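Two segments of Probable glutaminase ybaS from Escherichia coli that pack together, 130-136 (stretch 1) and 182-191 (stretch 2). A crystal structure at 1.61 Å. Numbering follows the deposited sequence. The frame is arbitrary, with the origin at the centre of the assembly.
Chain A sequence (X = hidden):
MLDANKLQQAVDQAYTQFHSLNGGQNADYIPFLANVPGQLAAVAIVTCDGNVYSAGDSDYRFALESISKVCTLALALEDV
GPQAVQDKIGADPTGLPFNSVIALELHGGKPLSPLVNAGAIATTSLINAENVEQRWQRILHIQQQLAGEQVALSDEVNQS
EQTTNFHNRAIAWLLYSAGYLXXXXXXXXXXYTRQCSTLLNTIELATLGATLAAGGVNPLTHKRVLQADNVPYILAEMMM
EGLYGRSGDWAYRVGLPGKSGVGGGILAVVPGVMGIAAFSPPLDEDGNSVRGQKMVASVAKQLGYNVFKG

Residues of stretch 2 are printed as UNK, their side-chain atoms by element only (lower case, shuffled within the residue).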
# COMPACT_ATOMS: atom_id res chain seq x y z
N GLU A 130 26.47 15.41 -13.92
CA GLU A 130 27.23 15.69 -15.14
C GLU A 130 28.04 14.50 -15.59
O GLU A 130 28.41 14.41 -16.77
CB GLU A 130 28.22 16.83 -14.87
CG GLU A 130 27.52 18.13 -14.62
CD GLU A 130 27.20 18.83 -15.92
OE1 GLU A 130 28.07 19.62 -16.38
OE2 GLU A 130 26.10 18.57 -16.48
N ASN A 131 28.37 13.61 -14.66
CA ASN A 131 29.17 12.41 -14.94
C ASN A 131 29.00 11.37 -13.83
O ASN A 131 28.39 11.68 -12.80
CB ASN A 131 30.64 12.76 -15.05
CG ASN A 131 31.15 13.47 -13.82
OD1 ASN A 131 31.16 12.92 -12.70
ND2 ASN A 131 31.54 14.71 -13.99
N VAL A 132 29.56 10.19 -14.02
CA VAL A 132 29.27 9.03 -13.15
C VAL A 132 29.74 9.28 -11.70
O VAL A 132 29.07 8.94 -10.73
CB VAL A 132 29.86 7.72 -13.71
CG1 VAL A 132 31.36 7.78 -13.86
CG2 VAL A 132 29.46 6.53 -12.83
N GLU A 133 30.91 9.91 -11.55
CA GLU A 133 31.40 10.14 -10.19
C GLU A 133 30.58 11.17 -9.42
O GLU A 133 30.42 11.01 -8.22
CB GLU A 133 32.87 10.53 -10.17
CG GLU A 133 33.76 9.42 -10.74
CD GLU A 133 33.61 8.07 -10.01
OE1 GLU A 133 33.42 8.11 -8.76
OE2 GLU A 133 33.70 7.00 -10.69
N GLN A 134 30.09 12.21 -10.10
CA GLN A 134 29.19 13.16 -9.46
C GLN A 134 27.89 12.45 -9.07
O GLN A 134 27.35 12.71 -7.99
CB GLN A 134 28.86 14.32 -10.37
CG GLN A 134 27.91 15.31 -9.73
CD GLN A 134 27.73 16.59 -10.53
OE1 GLN A 134 27.36 16.53 -11.69
NE2 GLN A 134 27.90 17.73 -9.88
N ARG A 135 27.41 11.56 -9.94
CA ARG A 135 26.19 10.81 -9.66
C ARG A 135 26.36 10.06 -8.33
O ARG A 135 25.51 10.10 -7.46
CB ARG A 135 25.85 9.86 -10.80
CG ARG A 135 24.50 9.13 -10.65
CD ARG A 135 24.16 8.21 -11.85
NE ARG A 135 24.13 9.01 -13.06
CZ ARG A 135 23.16 9.83 -13.39
NH1 ARG A 135 22.01 9.91 -12.72
NH2 ARG A 135 23.30 10.54 -14.49
N TRP A 136 27.53 9.44 -8.16
CA TRP A 136 27.82 8.64 -6.95
C TRP A 136 27.95 9.57 -5.77
O TRP A 136 27.35 9.35 -4.74
CB TRP A 136 29.07 7.74 -7.15
CG TRP A 136 29.60 7.20 -5.87
CD1 TRP A 136 30.87 7.38 -5.32
CD2 TRP A 136 28.84 6.50 -4.88
NE1 TRP A 136 30.93 6.77 -4.09
CE2 TRP A 136 29.71 6.22 -3.79
CE3 TRP A 136 27.50 6.07 -4.80
CZ2 TRP A 136 29.28 5.54 -2.65
CZ3 TRP A 136 27.09 5.39 -3.68
CH2 TRP A 136 27.96 5.13 -2.62
N UNK A 182 17.78 6.75 -17.95
CA UNK A 182 18.01 8.19 -18.24
C UNK A 182 19.46 8.58 -18.22
O UNK A 182 19.81 9.79 -18.28
o UNK A 182 11.91 6.81 -17.58
c UNK A 182 15.73 8.50 -17.31
c UNK A 182 13.64 8.10 -18.51
c UNK A 182 13.93 7.15 -16.31
c UNK A 182 15.25 7.77 -16.25
c UNK A 182 13.16 7.34 -17.45
c UNK A 182 14.90 8.64 -18.44
c UNK A 182 17.14 9.07 -17.33
N UNK A 183 20.32 7.58 -18.19
CA UNK A 183 21.77 7.78 -18.43
C UNK A 183 22.32 6.49 -19.01
O UNK A 183 21.57 5.53 -19.26
s UNK A 183 22.71 6.92 -15.90
c UNK A 183 22.52 8.21 -17.18
N UNK A 184 23.60 6.48 -19.29
CA UNK A 184 24.30 5.30 -19.80
C UNK A 184 24.01 4.07 -18.93
O UNK A 184 24.04 4.17 -17.71
o UNK A 184 26.84 4.21 -21.38
c UNK A 184 25.77 5.65 -19.80
c UNK A 184 26.66 4.49 -20.15
o UNK A 184 27.25 3.79 -19.29
N UNK A 185 23.73 2.92 -19.54
CA UNK A 185 23.26 1.73 -18.82
C UNK A 185 24.30 1.27 -17.79
O UNK A 185 23.94 0.93 -16.67
c UNK A 185 22.93 0.61 -19.79
N UNK A 186 25.58 1.23 -18.16
CA UNK A 186 26.57 0.66 -17.27
C UNK A 186 26.91 1.66 -16.15
O UNK A 186 27.14 1.24 -15.04
c UNK A 186 24.77 -2.30 -18.04
c UNK A 186 27.41 -1.35 -18.70
s UNK A 186 26.46 -2.76 -17.77
c UNK A 186 27.79 0.04 -18.00
N UNK A 187 26.87 2.97 -16.43
CA UNK A 187 26.93 3.98 -15.36
C UNK A 187 25.83 3.81 -14.32
O UNK A 187 26.10 3.87 -13.12
o UNK A 187 27.06 7.98 -16.89
c UNK A 187 26.72 7.94 -15.65
c UNK A 187 26.82 5.40 -15.98
c UNK A 187 26.66 6.56 -14.99
o UNK A 187 26.42 8.97 -14.95
N UNK A 188 24.59 3.66 -14.77
CA UNK A 188 23.49 3.44 -13.85
C UNK A 188 23.70 2.19 -13.01
O UNK A 188 23.47 2.18 -11.80
c UNK A 188 22.17 3.37 -14.57
N UNK A 189 24.16 1.13 -13.66
CA UNK A 189 24.32 -0.15 -12.98
C UNK A 189 25.45 -0.02 -11.96
O UNK A 189 25.33 -0.46 -10.82
s UNK A 189 24.67 -2.92 -13.26
c UNK A 189 24.55 -1.27 -14.00
N UNK A 190 26.54 0.62 -12.34
CA UNK A 190 27.67 0.80 -11.46
C UNK A 190 27.22 1.59 -10.21
O UNK A 190 27.48 1.16 -9.10
o UNK A 190 30.78 2.78 -11.94
c UNK A 190 29.95 2.00 -11.42
o UNK A 190 30.15 1.63 -10.22
c UNK A 190 28.76 1.54 -12.25
N UNK A 191 26.58 2.72 -10.39
CA UNK A 191 26.26 3.56 -9.23
C UNK A 191 25.24 2.87 -8.34
O UNK A 191 25.34 2.95 -7.12
c UNK A 191 27.05 5.60 -10.35
c UNK A 191 25.86 4.95 -9.63
c UNK A 191 25.51 5.79 -8.44
O HOH W 1 26.05 11.37 -16.03

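Position 182 carries one carbon, then a ring of six carbons bearing one oxygen. The phenol makes it Tyr182; its end leads away from stretch 1 and bonds elsewhere in the structure.

At 183 there is one carbon and one sulfur; CB lies over one face of the Arg135 guanidinium, 3.6 Å from Arg135 NH2. This is Cys183.

Position 184 has two carbons, the second holding two oxygens: Asp184. It touches nothing on stretch 1 but sits just before the helix as its N-cap. Asp184 OD2 accepts from the backbone N of 187 at 3.0 Å. The backbone N of 186 also donates to Asp184 OD2, weakly, at 3.3 Å. Both are amides that the first helical turn leaves free.

A lone carbon marks 185 as Ala185, buried and out of reach of stretch 1.

At 186 an unbranched chain runs carbon, carbon, sulfur, carbon. This is Met186, also out of reach.

Position 187 shows three carbons, the third bearing two oxygens, with one oxygen 3.0 Å from Arg135 NE. The extra methylene relative to 184 makes it Glu187. With chi1 and chi2 both t, the chain extends to Arg135, and the N-H...OE2 angle of 174° makes this salt bridge a nearly straight hydrogen bond. On the way, Glu187 CG packs 3.5 Å from Val132 CG2.

A single carbon at 188, pointing away, gives Ala188.

One carbon and one sulfur at 189 give Cys189, buried and out of reach.

Position 190 has two carbons, the second with two oxygens, one of them 4.1 Å from Val132 CG2. It is Asp190, whose oxygens find their hydrogen bonds elsewhere in the structure.

At 191 one carbon carries two more; of these two, one is 3.6 Å from Val132 CG2 and the other 4.2 Å from Trp136 CE3, near the plane of the indole at its edge. The branched side chain is Val191.

The contact joins two helices running in broadly the same direction, at 31°, with axes 10.0 Å apart at closest approach. Val132 pairs with Glu187 and Trp136 with Val191 in CA register, so a step of four residues on each helix brings the backbones close again. Glu187 of the first pair also holds the salt bridge to Arg135; the second adds apolar packing. Water 1 reinforces the polar end, donating to Glu187 OE2 at 2.7 Å and accepting from Arg135 NH2 at 3.3 Å. The rule to read here is valines packed between the helices and one well-aimed charged pair.

Stretch 2 (182-191) YCDAMEACDV
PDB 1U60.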